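Local coordinates for protein D-ribulose-5-phosphate 3-epimerase, putative (Plasmodium falciparum, PDB 1TQX) that probably catalyses the interconversion of D-ribulose 5-phosphate and D-xylulose 5-phosphate with one bound divalent metal ion per subunit, in a TIM-barrel fold, at residues A[102-107]-A[131-136]; A[75-80]-A[94-99]; A[165-168]-A[173-176]; A[121-126]-A[155-160]. All coordinates share one frame; numbering follows the deposited sequence.

Interaction 1 of 4, residues A[102-107]-A[131-136]; sequences RCIQLA and VPILDT
Apolar contact carries the meeting of Cys103 and Ile104, on helix 100-111, with Ile133 and Thr136, on and just after the short helix 131-134. Ile133 gives up the most surface. Its terminal methyl CD1 lies against CB of Cys103 at 3.4 Å, tighter than ordinary carbon-carbon contact, and the sulfur of Cys103 follows at 3.9 Å from the same CD1. In Ile133 the CG1 branch stands anti to the carbonyl carbon (chi1 -54°) and the chain then runs on extended, which carries CD1 across to the neighbouring helix. The next residue, Ile104, also works through its long branch: its CG1 passes CG1 of Ile133 at 4.4 Å, and its CD1 meets CG2 of Thr136 at 4.0 Å, the two side chains crossing at a slant.

No hydrogen bond crosses between the segments; the hydroxyl of Thr136 is used within 131-136. Thr136 OG1 lies 2.7 Å from the carbonyl oxygen of Ile133, in the carbonyl plane, and Thr136 N binds that same oxygen. The hydroxyl is thus turned back to its own segment, with Leu138 N as a further partner, while the methyl faces Ile104.

Beneath, Cys103 and Ile133 both reach Ile119 of strand 116-121 and Phe93. Two neighbouring outer helices meeting side by side over the strand between them is the construction of the (beta/alpha)8, or TIM, barrel wall.

Interaction 2 of 4, residues A[75-80]-A[94-99]; sequences YPEKYV and EALNED
Pro76, Leu96 and Ala95 carry this contact between two loops: residues 75-80, which follow strand 66-72, and residues 94-99, which follow strand 88-92. Pro76 gives the most surface. Its ring meets Leu96 through CG, which lies 3.5 Å from the CD1 methyl, and the neighbouring CD of the proline stands 3.9 Å from that same methyl. Ring and leucine branch cross at a slant. Leu96 holds CG beside its backbone N, anti to the carbonyl carbon (chi1 -86°), and of its two methyls CD1 does the touching.

Ala95 adds a lighter touch, its CB resting 4.1 Å from Pro76 CD. Pro76 also touches Leu106 and Phe91, so the proline joins its loop to helix 100-111 and strand 88-92.

No direct hydrogen bond links the loops, but a water does. It accepts from Tyr75 N at 2.7 Å and donates to Ala95 O at 2.8 Å, tying the residue before the proline to the alanine that faces the ring.

The chemistry is therefore divided: carbon against carbon holds the side chains, with no directional bond to fix their rotation, whereas a single water matches a backbone donor with a backbone acceptor where the two main chains are too far apart to bond directly.

Interaction 3 of 4, residues A[165-168]-A[173-176]; sequences SFLR and NLNI
Arg168 and Leu167 of helix 161-170 meet Leu174 and Ile176 within a beta-alpha-beta unit of the TIM barrel, made by strand 141-145, this helix and strand 175-179. The second segment is the return from helix to strand.

Leu174 comes first and serves both partners. Its carbonyl oxygen is gripped end-on by the arginine: NH1 of Arg168 lies 2.7 Å from Leu174 O, on a lone pair in the carbonyl plane, and NH2 of Arg168 lies 3.0 Å from that oxygen, nearly along the C=O axis. The second bond is the more bent, with an N-H...O angle of 136° against 153°. Leu174 O sits almost in the guanidinium plane. The side chain of Leu174 starts out toward the helix, and its CD2 meets CD2 of Leu167 at 4.2 Å.

The CB of Asn175 points away from the helix, and its amide bonds to Asn140 O and Asn196 ND2. Ile176 then points back to the helix. Arg168 starts with CG anti to the backbone N (chi1 179°) and bends at the next two torsions, a fold that brings the guanidinium over the isoleucine. NH2 has a further acceptor in Gly194 O, which helps fix its rotation.

The tip of Ile176 fills the angle between helix and folded arginine: CD1 lies 3.6 Å from Leu167 CB and also 3.4 Å above the guanidinium plane of Arg168, over its centre.

Interaction 4 of 4, residues A[121-126]-A[155-160]; sequences IKPKTD and SFMHDM
Pro123 is the meeting point of two methionines, Met157 and Met160, which reach it from a neighbouring loop by different bends. The proline sits in the type I turn from Lys122 to Thr125, closed by a backbone bond from Thr125 N to Lys122 O, and its ring presents CB and CG.

Met157 covers those two carbons. Its first torsion sets CG beside the backbone N (chi1 -65°), the next is extended, and the last turns the methyl aside (chi3 68°). The thioether consequently crosses the ring at about a right angle, SD lying 3.9 Å from Pro123 CG and CE 3.8 Å from Pro123 CB.

Met160 starts with a similar first torsion but folds at once (chi2 -66°), so its sulfur comes closer to Pro123 CA and O than to CB. Its SD lies 3.6 Å from Pro123 CA and 4.1 Å from Pro123 CB, while CE stands 3.6 Å from Pro123 O. That oxygen is hydrogen-bonded to Lys163 NZ, which also binds Thr125 O and so anchors the turn to helix 161-170. A backbone bond from Met160 N to Met157 O closes the short bend that carries both methionines.

No hydrogen bond spans the two segments. These loops follow strands 116-121 and 141-145 at the catalytic end of the TIM barrel; Pro123 is about 11 Å from the zinc ion, side chain to metal, and the side chain of Met157 is about 8 Å from Gly181, a predicted substrate-binding residue, placing the contact beside the active-site mouth.

Overall arrangement
The four contacts follow the barrel wall from strand 66-72 to strand 175-179. Interactions 1 and 2 touch, centres 12 Å apart, because helix 100-111 serves both: Leu96 CD2 packs 3.7 Å from Cys103 CA. Interactions 1 and 3 meet through Leu134 CD1 and Leu167 CD2, 3.6 Å apart, so helix 131-134 links its two neighbouring helices. Although their centres are 20 Å apart, interactions 2 and 4 are bridged by Glu94 OE2, 2.6 Å from Thr125 OG1 and 2.8 Å from Lys122 N, both probable hydrogen bonds. The zinc ion, held by His36, Asp38, His70 and Asp179, is about 11 Å from the side chain of Pro123 and about 13 Å from those of Pro76 and Ile176.

Interaction 1 of 4, residues A[102-107]-A[131-136]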
loop_
_atom_site.group_PDB
_atom_site.type_symbol
_atom_site.label_atom_id
_atom_site.label_comp_id
_atom_site.label_asym_id
_atom_site.label_seq_id
_atom_site.Cartn_x
_atom_site.Cartn_y
_atom_site.Cartn_z
ATOM N N ARG A 102 4.358 20.092 -5.518
ATOM C CA ARG A 102 3.157 19.483 -6.079
ATOM C C ARG A 102 2.645 18.365 -5.184
ATOM O O ARG A 102 1.437 18.199 -5.015
ATOM C CB ARG A 102 3.429 18.936 -7.481
ATOM C CG ARG A 102 3.557 20.006 -8.558
ATOM C CD ARG A 102 3.660 19.372 -9.931
ATOM N NE ARG A 102 2.476 18.582 -10.258
ATOM C CZ ARG A 102 2.424 17.686 -11.239
ATOM N NH1 ARG A 102 3.492 17.462 -11.994
ATOM N NH2 ARG A 102 1.306 17.009 -11.464
ATOM N N CYS A 103 3.566 17.594 -4.613
ATOM C CA CYS A 103 3.190 16.497 -3.729
ATOM C C CYS A 103 2.565 17.036 -2.443
ATOM O O CYS A 103 1.583 16.484 -1.939
ATOM C CB CYS A 103 4.410 15.628 -3.405
ATOM S SG CYS A 103 5.011 14.656 -4.831
ATOM N N ILE A 104 3.133 18.112 -1.912
ATOM C CA ILE A 104 2.595 18.711 -0.699
ATOM C C ILE A 104 1.157 19.186 -0.933
ATOM O O ILE A 104 0.288 18.993 -0.084
ATOM C CB ILE A 104 3.461 19.902 -0.234
ATOM C CG1 ILE A 104 4.815 19.392 0.271
ATOM C CG2 ILE A 104 2.747 20.672 0.872
ATOM C CD1 ILE A 104 5.795 20.492 0.629
ATOM N N GLN A 105 0.902 19.791 -2.089
ATOM C CA GLN A 105 -0.440 20.283 -2.408
ATOM C C GLN A 105 -1.470 19.154 -2.531
ATOM O O GLN A 105 -2.597 19.287 -2.050
ATOM C CB GLN A 105 -0.407 21.103 -3.705
ATOM C CG GLN A 105 -1.757 21.686 -4.123
ATOM C CD GLN A 105 -2.376 22.582 -3.054
ATOM O OE1 GLN A 105 -1.699 23.432 -2.472
ATOM N NE2 GLN A 105 -3.670 22.401 -2.803
ATOM N N LEU A 106 -1.093 18.053 -3.176
ATOM C CA LEU A 106 -2.008 16.923 -3.335
ATOM C C LEU A 106 -2.301 16.315 -1.963
ATOM O O LEU A 106 -3.444 15.972 -1.647
ATOM C CB LEU A 106 -1.393 15.853 -4.245
ATOM C CG LEU A 106 -2.316 15.033 -5.153
ATOM C CD1 LEU A 106 -1.580 13.784 -5.627
ATOM C CD2 LEU A 106 -3.588 14.652 -4.429
ATOM N N ALA A 107 -1.258 16.177 -1.150
ATOM C CA ALA A 107 -1.408 15.617 0.188
ATOM C C ALA A 107 -2.383 16.469 1.002
ATOM O O ALA A 107 -3.230 15.939 1.719
ATOM C CB ALA A 107 -0.052 15.550 0.885
ATOM N N VAL A 131 12.105 13.517 2.077
ATOM C CA VAL A 131 12.239 14.286 3.311
ATOM C C VAL A 131 11.439 15.594 3.382
ATOM O O VAL A 131 10.705 15.822 4.342
ATOM C CB VAL A 131 13.726 14.564 3.624
ATOM C CG1 VAL A 131 13.850 15.432 4.870
ATOM C CG2 VAL A 131 14.452 13.243 3.845
ATOM N N PRO A 132 11.564 16.468 2.372
ATOM C CA PRO A 132 10.808 17.726 2.421
ATOM C C PRO A 132 9.303 17.510 2.611
ATOM O O PRO A 132 8.647 18.235 3.362
ATOM C CB PRO A 132 11.135 18.373 1.078
ATOM C CG PRO A 132 12.527 17.883 0.803
ATOM C CD PRO A 132 12.427 16.423 1.180
ATOM N N ILE A 133 8.760 16.505 1.934
ATOM C CA ILE A 133 7.336 16.213 2.037
ATOM C C ILE A 133 6.992 15.590 3.381
ATOM O O ILE A 133 6.031 15.993 4.039
ATOM C CB ILE A 133 6.884 15.240 0.938
ATOM C CG1 ILE A 133 7.280 15.782 -0.435
ATOM C CG2 ILE A 133 5.374 15.047 1.014
ATOM C CD1 ILE A 133 7.138 14.772 -1.558
ATOM N N LEU A 134 7.784 14.603 3.784
ATOM C CA LEU A 134 7.552 13.910 5.041
ATOM C C LEU A 134 7.670 14.821 6.254
ATOM O O LEU A 134 7.004 14.598 7.263
ATOM C CB LEU A 134 8.521 12.729 5.178
ATOM C CG LEU A 134 8.368 11.635 4.115
ATOM C CD1 LEU A 134 9.374 10.520 4.362
ATOM C CD2 LEU A 134 6.947 11.093 4.149
ATOM N N ASP A 135 8.506 15.849 6.162
ATOM C CA ASP A 135 8.675 16.760 7.288
ATOM C C ASP A 135 7.440 17.617 7.572
ATOM O O ASP A 135 7.318 18.188 8.656
ATOM C CB ASP A 135 9.897 17.664 7.073
ATOM C CG ASP A 135 11.214 16.934 7.293
ATOM O OD1 ASP A 135 11.207 15.822 7.867
ATOM O OD2 ASP A 135 12.267 17.482 6.906
ATOM N N THR A 136 6.520 17.697 6.612
ATOM C CA THR A 136 5.302 18.491 6.781
ATOM C C THR A 136 4.269 17.770 7.639
ATOM O O THR A 136 3.283 18.374 8.076
ATOM C CB THR A 136 4.640 18.801 5.430
ATOM O OG1 THR A 136 4.080 17.599 4.892
ATOM C CG2 THR A 136 5.658 19.357 4.452
#

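Interaction 2 of 4, residues A[75-80]-A[94-99]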
loop_
_atom_site.group_PDB
_atom_site.type_symbol
_atom_site.label_atom_id
_atom_site.label_comp_id
_atom_site.label_asym_id
_atom_site.label_seq_id
_atom_site.Cartn_x
_atom_site.Cartn_y
_atom_site.Cartn_z
ATOM N N TYR A 75 -1.869 11.495 -13.206
ATOM C CA TYR A 75 -2.929 12.394 -12.752
ATOM C C TYR A 75 -3.703 11.857 -11.547
ATOM O O TYR A 75 -4.935 11.830 -11.560
ATOM C CB TYR A 75 -3.915 12.647 -13.900
ATOM C CG TYR A 75 -3.254 13.016 -15.206
ATOM C CD1 TYR A 75 -2.523 14.193 -15.328
ATOM C CD2 TYR A 75 -3.362 12.189 -16.322
ATOM C CE1 TYR A 75 -1.914 14.542 -16.529
ATOM C CE2 TYR A 75 -2.755 12.530 -17.534
ATOM C CZ TYR A 75 -2.034 13.709 -17.626
ATOM O OH TYR A 75 -1.432 14.068 -18.816
ATOM N N PRO A 76 -3.001 11.436 -10.486
ATOM C CA PRO A 76 -3.710 10.914 -9.311
ATOM C C PRO A 76 -4.717 11.889 -8.691
ATOM O O PRO A 76 -5.662 11.471 -8.025
ATOM C CB PRO A 76 -2.574 10.559 -8.352
ATOM C CG PRO A 76 -1.498 11.544 -8.719
ATOM C CD PRO A 76 -1.551 11.495 -10.237
ATOM N N GLU A 77 -4.511 13.184 -8.914
ATOM C CA GLU A 77 -5.415 14.204 -8.385
ATOM C C GLU A 77 -6.858 13.972 -8.871
ATOM O O GLU A 77 -7.821 14.258 -8.157
ATOM C CB GLU A 77 -4.931 15.598 -8.815
ATOM C CG GLU A 77 -4.772 15.771 -10.337
ATOM C CD GLU A 77 -3.375 15.426 -10.863
ATOM O OE1 GLU A 77 -2.586 14.768 -10.149
ATOM O OE2 GLU A 77 -3.070 15.815 -12.014
ATOM N N LYS A 78 -7.006 13.432 -10.077
ATOM C CA LYS A 78 -8.336 13.180 -10.646
ATOM C C LYS A 78 -9.118 12.096 -9.920
ATOM O O LYS A 78 -10.347 12.026 -10.025
ATOM C CB LYS A 78 -8.217 12.763 -12.113
ATOM C CG LYS A 78 -7.667 13.826 -13.042
ATOM C CD LYS A 78 -7.627 13.302 -14.469
ATOM C CE LYS A 78 -7.084 14.347 -15.428
ATOM N NZ LYS A 78 -7.093 13.829 -16.823
ATOM N N TYR A 79 -8.409 11.238 -9.198
ATOM C CA TYR A 79 -9.056 10.140 -8.500
ATOM C C TYR A 79 -9.592 10.475 -7.109
ATOM O O TYR A 79 -10.444 9.761 -6.591
ATOM C CB TYR A 79 -8.094 8.943 -8.405
ATOM C CG TYR A 79 -7.713 8.342 -9.747
ATOM C CD1 TYR A 79 -6.872 9.024 -10.629
ATOM C CD2 TYR A 79 -8.203 7.100 -10.138
ATOM C CE1 TYR A 79 -6.527 8.478 -11.871
ATOM C CE2 TYR A 79 -7.864 6.541 -11.383
ATOM C CZ TYR A 79 -7.024 7.237 -12.240
ATOM O OH TYR A 79 -6.663 6.700 -13.459
ATOM N N VAL A 80 -9.109 11.553 -6.501
ATOM C CA VAL A 80 -9.560 11.906 -5.158
ATOM C C VAL A 80 -11.079 12.089 -5.012
ATOM O O VAL A 80 -11.697 11.503 -4.119
ATOM C CB VAL A 80 -8.842 13.177 -4.646
ATOM C CG1 VAL A 80 -9.306 13.507 -3.225
ATOM C CG2 VAL A 80 -7.328 12.954 -4.652
ATOM N N GLU A 94 6.709 9.768 -8.235
ATOM C CA GLU A 94 7.075 9.884 -9.644
ATOM C C GLU A 94 5.947 10.385 -10.539
ATOM O O GLU A 94 6.202 10.979 -11.587
ATOM C CB GLU A 94 7.583 8.540 -10.184
ATOM C CG GLU A 94 8.754 7.944 -9.402
ATOM C CD GLU A 94 8.299 7.132 -8.205
ATOM O OE1 GLU A 94 7.079 7.084 -7.955
ATOM O OE2 GLU A 94 9.156 6.539 -7.516
ATOM N N ALA A 95 4.703 10.142 -10.138
ATOM C CA ALA A 95 3.562 10.579 -10.936
ATOM C C ALA A 95 3.489 12.106 -10.991
ATOM O O ALA A 95 2.921 12.673 -11.927
ATOM C CB ALA A 95 2.266 10.007 -10.359
ATOM N N LEU A 96 4.053 12.762 -9.981
ATOM C CA LEU A 96 4.072 14.219 -9.920
ATOM C C LEU A 96 5.468 14.752 -10.228
ATOM O O LEU A 96 5.883 15.784 -9.697
ATOM C CB LEU A 96 3.620 14.708 -8.538
ATOM C CG LEU A 96 2.109 14.868 -8.351
ATOM C CD1 LEU A 96 1.415 13.569 -8.705
ATOM C CD2 LEU A 96 1.793 15.276 -6.913
ATOM N N ASN A 97 6.191 14.029 -11.078
ATOM C CA ASN A 97 7.532 14.425 -11.492
ATOM C C ASN A 97 8.506 14.703 -10.349
ATOM O O ASN A 97 9.395 15.551 -10.464
ATOM C CB ASN A 97 7.436 15.644 -12.414
ATOM C CG ASN A 97 6.713 15.330 -13.712
ATOM O OD1 ASN A 97 6.282 16.232 -14.434
ATOM N ND2 ASN A 97 6.587 14.047 -14.021
ATOM N N GLU A 98 8.333 13.986 -9.245
ATOM C CA GLU A 98 9.211 14.120 -8.093
ATOM C C GLU A 98 9.408 15.535 -7.550
ATOM O O GLU A 98 10.468 15.852 -7.009
ATOM C CB GLU A 98 10.579 13.506 -8.417
ATOM C CG GLU A 98 10.522 12.002 -8.655
ATOM C CD GLU A 98 11.886 11.382 -8.884
ATOM O OE1 GLU A 98 12.875 11.885 -8.316
ATOM O OE2 GLU A 98 11.963 10.376 -9.618
ATOM N N ASP A 99 8.414 16.402 -7.682
ATOM C CA ASP A 99 8.611 17.729 -7.128
ATOM C C ASP A 99 7.773 17.909 -5.865
ATOM O O ASP A 99 6.550 17.749 -5.858
ATOM C CB ASP A 99 8.347 18.816 -8.176
ATOM C CG ASP A 99 6.909 19.196 -8.275
ATOM O OD1 ASP A 99 6.092 18.314 -8.612
ATOM O OD2 ASP A 99 6.604 20.382 -8.018
HETATM O O HOH W 1 0.633 12.556 -13.505
#

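Interaction 3 of 4, residues A[165-168]-A[173-176]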
loop_
_atom_site.group_PDB
_atom_site.type_symbol
_atom_site.label_atom_id
_atom_site.label_comp_id
_atom_site.label_asym_id
_atom_site.label_seq_id
_atom_site.Cartn_x
_atom_site.Cartn_y
_atom_site.Cartn_z
ATOM N N SER A 165 14.867 1.179 6.708
ATOM C CA SER A 165 15.606 1.564 7.913
ATOM C C SER A 165 15.762 3.081 8.007
ATOM O O SER A 165 15.616 3.658 9.085
ATOM C CB SER A 165 16.986 0.902 7.941
ATOM O OG SER A 165 16.871 -0.492 8.149
ATOM N N PHE A 166 16.057 3.722 6.880
ATOM C CA PHE A 166 16.207 5.176 6.845
ATOM C C PHE A 166 14.952 5.869 7.378
ATOM O O PHE A 166 15.031 6.743 8.239
ATOM C CB PHE A 166 16.456 5.653 5.411
ATOM C CG PHE A 166 16.444 7.149 5.260
ATOM C CD1 PHE A 166 17.575 7.904 5.562
ATOM C CD2 PHE A 166 15.292 7.811 4.839
ATOM C CE1 PHE A 166 17.560 9.298 5.448
ATOM C CE2 PHE A 166 15.267 9.204 4.723
ATOM C CZ PHE A 166 16.402 9.946 5.027
ATOM N N LEU A 167 13.794 5.474 6.852
ATOM C CA LEU A 167 12.521 6.064 7.253
ATOM C C LEU A 167 12.160 5.831 8.717
ATOM O O LEU A 167 11.760 6.763 9.411
ATOM C CB LEU A 167 11.394 5.540 6.351
ATOM C CG LEU A 167 11.446 5.959 4.877
ATOM C CD1 LEU A 167 10.496 5.102 4.060
ATOM C CD2 LEU A 167 11.082 7.429 4.751
ATOM N N ARG A 168 12.298 4.597 9.193
ATOM C CA ARG A 168 11.961 4.304 10.584
ATOM C C ARG A 168 12.847 5.067 11.562
ATOM O O ARG A 168 12.381 5.533 12.600
ATOM C CB ARG A 168 12.073 2.802 10.871
ATOM C CG ARG A 168 11.769 2.426 12.321
ATOM C CD ARG A 168 10.379 2.908 12.731
ATOM N NE ARG A 168 9.319 2.255 11.963
ATOM C CZ ARG A 168 8.260 2.889 11.466
ATOM N NH1 ARG A 168 8.122 4.194 11.651
ATOM N NH2 ARG A 168 7.336 2.219 10.789
ATOM N N ASN A 173 6.993 7.644 14.106
ATOM C CA ASN A 173 5.544 7.440 14.053
ATOM C C ASN A 173 4.990 7.264 12.644
ATOM O O ASN A 173 3.784 7.113 12.458
ATOM C CB ASN A 173 4.817 8.604 14.730
ATOM C CG ASN A 173 5.086 8.674 16.216
ATOM O OD1 ASN A 173 4.879 7.700 16.943
ATOM N ND2 ASN A 173 5.547 9.830 16.680
ATOM N N LEU A 174 5.868 7.284 11.653
ATOM C CA LEU A 174 5.439 7.129 10.271
ATOM C C LEU A 174 5.117 5.675 9.934
ATOM O O LEU A 174 5.869 4.763 10.285
ATOM C CB LEU A 174 6.533 7.638 9.335
ATOM C CG LEU A 174 6.339 7.446 7.831
ATOM C CD1 LEU A 174 5.186 8.317 7.328
ATOM C CD2 LEU A 174 7.630 7.814 7.119
ATOM N N ASN A 175 3.985 5.460 9.272
ATOM C CA ASN A 175 3.603 4.114 8.850
ATOM C C ASN A 175 4.473 3.791 7.637
ATOM O O ASN A 175 4.539 4.572 6.684
ATOM C CB ASN A 175 2.121 4.063 8.441
ATOM C CG ASN A 175 1.176 4.100 9.635
ATOM O OD1 ASN A 175 1.123 3.158 10.430
ATOM N ND2 ASN A 175 0.421 5.189 9.763
ATOM N N ILE A 176 5.162 2.655 7.685
ATOM C CA ILE A 176 6.015 2.242 6.577
ATOM C C ILE A 176 5.438 0.954 6.011
ATOM O O ILE A 176 5.334 -0.063 6.697
ATOM C CB ILE A 176 7.473 2.034 7.031
ATOM C CG1 ILE A 176 8.040 3.358 7.563
ATOM C CG2 ILE A 176 8.320 1.552 5.853
ATOM C CD1 ILE A 176 9.402 3.238 8.235
#

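Interaction 4 of 4, residues A[121-126]-A[155-160]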
loop_
_atom_site.group_PDB
_atom_site.type_symbol
_atom_site.label_atom_id
_atom_site.label_comp_id
_atom_site.label_asym_id
_atom_site.label_seq_id
_atom_site.Cartn_x
_atom_site.Cartn_y
_atom_site.Cartn_z
ATOM N N ILE A 121 7.234 5.254 -3.621
ATOM C CA ILE A 121 8.444 5.414 -4.419
ATOM C C ILE A 121 8.829 4.062 -5.018
ATOM O O ILE A 121 8.767 3.033 -4.344
ATOM C CB ILE A 121 9.649 5.937 -3.583
ATOM C CG1 ILE A 121 9.769 5.147 -2.278
ATOM C CG2 ILE A 121 9.516 7.434 -3.347
ATOM C CD1 ILE A 121 10.981 5.526 -1.439
ATOM N N LYS A 122 9.222 4.077 -6.288
ATOM C CA LYS A 122 9.626 2.863 -6.982
ATOM C C LYS A 122 11.064 2.487 -6.597
ATOM O O LYS A 122 11.800 3.301 -6.037
ATOM C CB LYS A 122 9.484 3.064 -8.495
ATOM C CG LYS A 122 8.043 3.362 -8.913
ATOM C CD LYS A 122 7.805 3.224 -10.414
ATOM C CE LYS A 122 8.470 4.329 -11.213
ATOM N NZ LYS A 122 8.230 4.179 -12.684
ATOM N N PRO A 123 11.477 1.246 -6.888
ATOM C CA PRO A 123 12.824 0.767 -6.561
ATOM C C PRO A 123 13.992 1.710 -6.853
ATOM O O PRO A 123 14.861 1.898 -6.005
ATOM C CB PRO A 123 12.920 -0.534 -7.350
ATOM C CG PRO A 123 11.504 -1.047 -7.288
ATOM C CD PRO A 123 10.705 0.198 -7.588
ATOM N N LYS A 124 14.012 2.301 -8.042
ATOM C CA LYS A 124 15.104 3.194 -8.418
ATOM C C LYS A 124 15.038 4.618 -7.868
ATOM O O LYS A 124 15.952 5.405 -8.103
ATOM C CB LYS A 124 15.223 3.255 -9.945
ATOM C CG LYS A 124 15.432 1.897 -10.602
ATOM C CD LYS A 124 15.497 2.028 -12.115
ATOM C CE LYS A 124 15.583 0.668 -12.786
ATOM N NZ LYS A 124 15.586 0.793 -14.267
ATOM N N THR A 125 13.979 4.953 -7.133
ATOM C CA THR A 125 13.847 6.303 -6.579
ATOM C C THR A 125 14.469 6.434 -5.185
ATOM O O THR A 125 14.188 5.638 -4.291
ATOM C CB THR A 125 12.365 6.725 -6.515
ATOM O OG1 THR A 125 11.780 6.586 -7.813
ATOM C CG2 THR A 125 12.238 8.179 -6.075
ATOM N N ASP A 126 15.308 7.451 -5.016
ATOM C CA ASP A 126 16.006 7.724 -3.757
ATOM C C ASP A 126 15.055 8.195 -2.652
ATOM O O ASP A 126 14.389 9.216 -2.802
ATOM C CB ASP A 126 17.079 8.788 -4.020
ATOM C CG ASP A 126 17.864 9.165 -2.776
ATOM O OD1 ASP A 126 18.717 10.073 -2.878
ATOM O OD2 ASP A 126 17.639 8.565 -1.703
ATOM N N SER A 155 9.847 -11.275 -7.423
ATOM C CA SER A 155 10.643 -11.505 -6.221
ATOM C C SER A 155 11.023 -10.269 -5.402
ATOM O O SER A 155 11.394 -9.225 -5.939
ATOM C CB SER A 155 11.910 -12.289 -6.578
ATOM O OG SER A 155 12.736 -11.548 -7.453
ATOM N N PHE A 156 10.931 -10.423 -4.087
ATOM C CA PHE A 156 11.248 -9.383 -3.111
ATOM C C PHE A 156 12.681 -8.875 -3.293
ATOM O O PHE A 156 13.622 -9.668 -3.355
ATOM C CB PHE A 156 11.074 -9.978 -1.707
ATOM C CG PHE A 156 11.420 -9.045 -0.578
ATOM C CD1 PHE A 156 10.518 -8.075 -0.151
ATOM C CD2 PHE A 156 12.628 -9.181 0.105
ATOM C CE1 PHE A 156 10.811 -7.260 0.942
ATOM C CE2 PHE A 156 12.929 -8.373 1.198
ATOM C CZ PHE A 156 12.018 -7.411 1.617
ATOM N N MET A 157 12.841 -7.557 -3.378
ATOM C CA MET A 157 14.162 -6.954 -3.531
ATOM C C MET A 157 14.709 -6.601 -2.154
ATOM O O MET A 157 14.324 -5.592 -1.563
ATOM C CB MET A 157 14.075 -5.694 -4.392
ATOM C CG MET A 157 13.650 -5.956 -5.821
ATOM S SD MET A 157 13.317 -4.433 -6.731
ATOM C CE MET A 157 14.979 -3.731 -6.836
ATOM N N HIS A 158 15.608 -7.438 -1.649
ATOM C CA HIS A 158 16.191 -7.221 -0.331
ATOM C C HIS A 158 16.979 -5.915 -0.238
ATOM O O HIS A 158 17.138 -5.358 0.847
ATOM C CB HIS A 158 17.095 -8.404 0.036
ATOM C CG HIS A 158 17.502 -8.436 1.477
ATOM N ND1 HIS A 158 18.270 -7.448 2.060
ATOM C CD2 HIS A 158 17.251 -9.340 2.453
ATOM C CE1 HIS A 158 18.471 -7.742 3.332
ATOM N NE2 HIS A 158 17.863 -8.886 3.597
ATOM N N ASP A 159 17.463 -5.420 -1.373
ATOM C CA ASP A 159 18.240 -4.187 -1.376
ATOM C C ASP A 159 17.407 -2.926 -1.116
ATOM O O ASP A 159 17.944 -1.822 -1.070
ATOM C CB ASP A 159 19.014 -4.060 -2.694
ATOM C CG ASP A 159 18.107 -3.891 -3.897
ATOM O OD1 ASP A 159 16.995 -4.459 -3.903
ATOM O OD2 ASP A 159 18.524 -3.202 -4.854
ATOM N N MET A 160 16.100 -3.092 -0.937
ATOM C CA MET A 160 15.226 -1.953 -0.652
ATOM C C MET A 160 15.111 -1.743 0.858
ATOM O O MET A 160 14.547 -0.745 1.309
ATOM C CB MET A 160 13.826 -2.188 -1.241
ATOM C CG MET A 160 13.776 -2.179 -2.761
ATOM S SD MET A 160 14.169 -0.558 -3.440
ATOM C CE MET A 160 15.928 -0.734 -3.869
#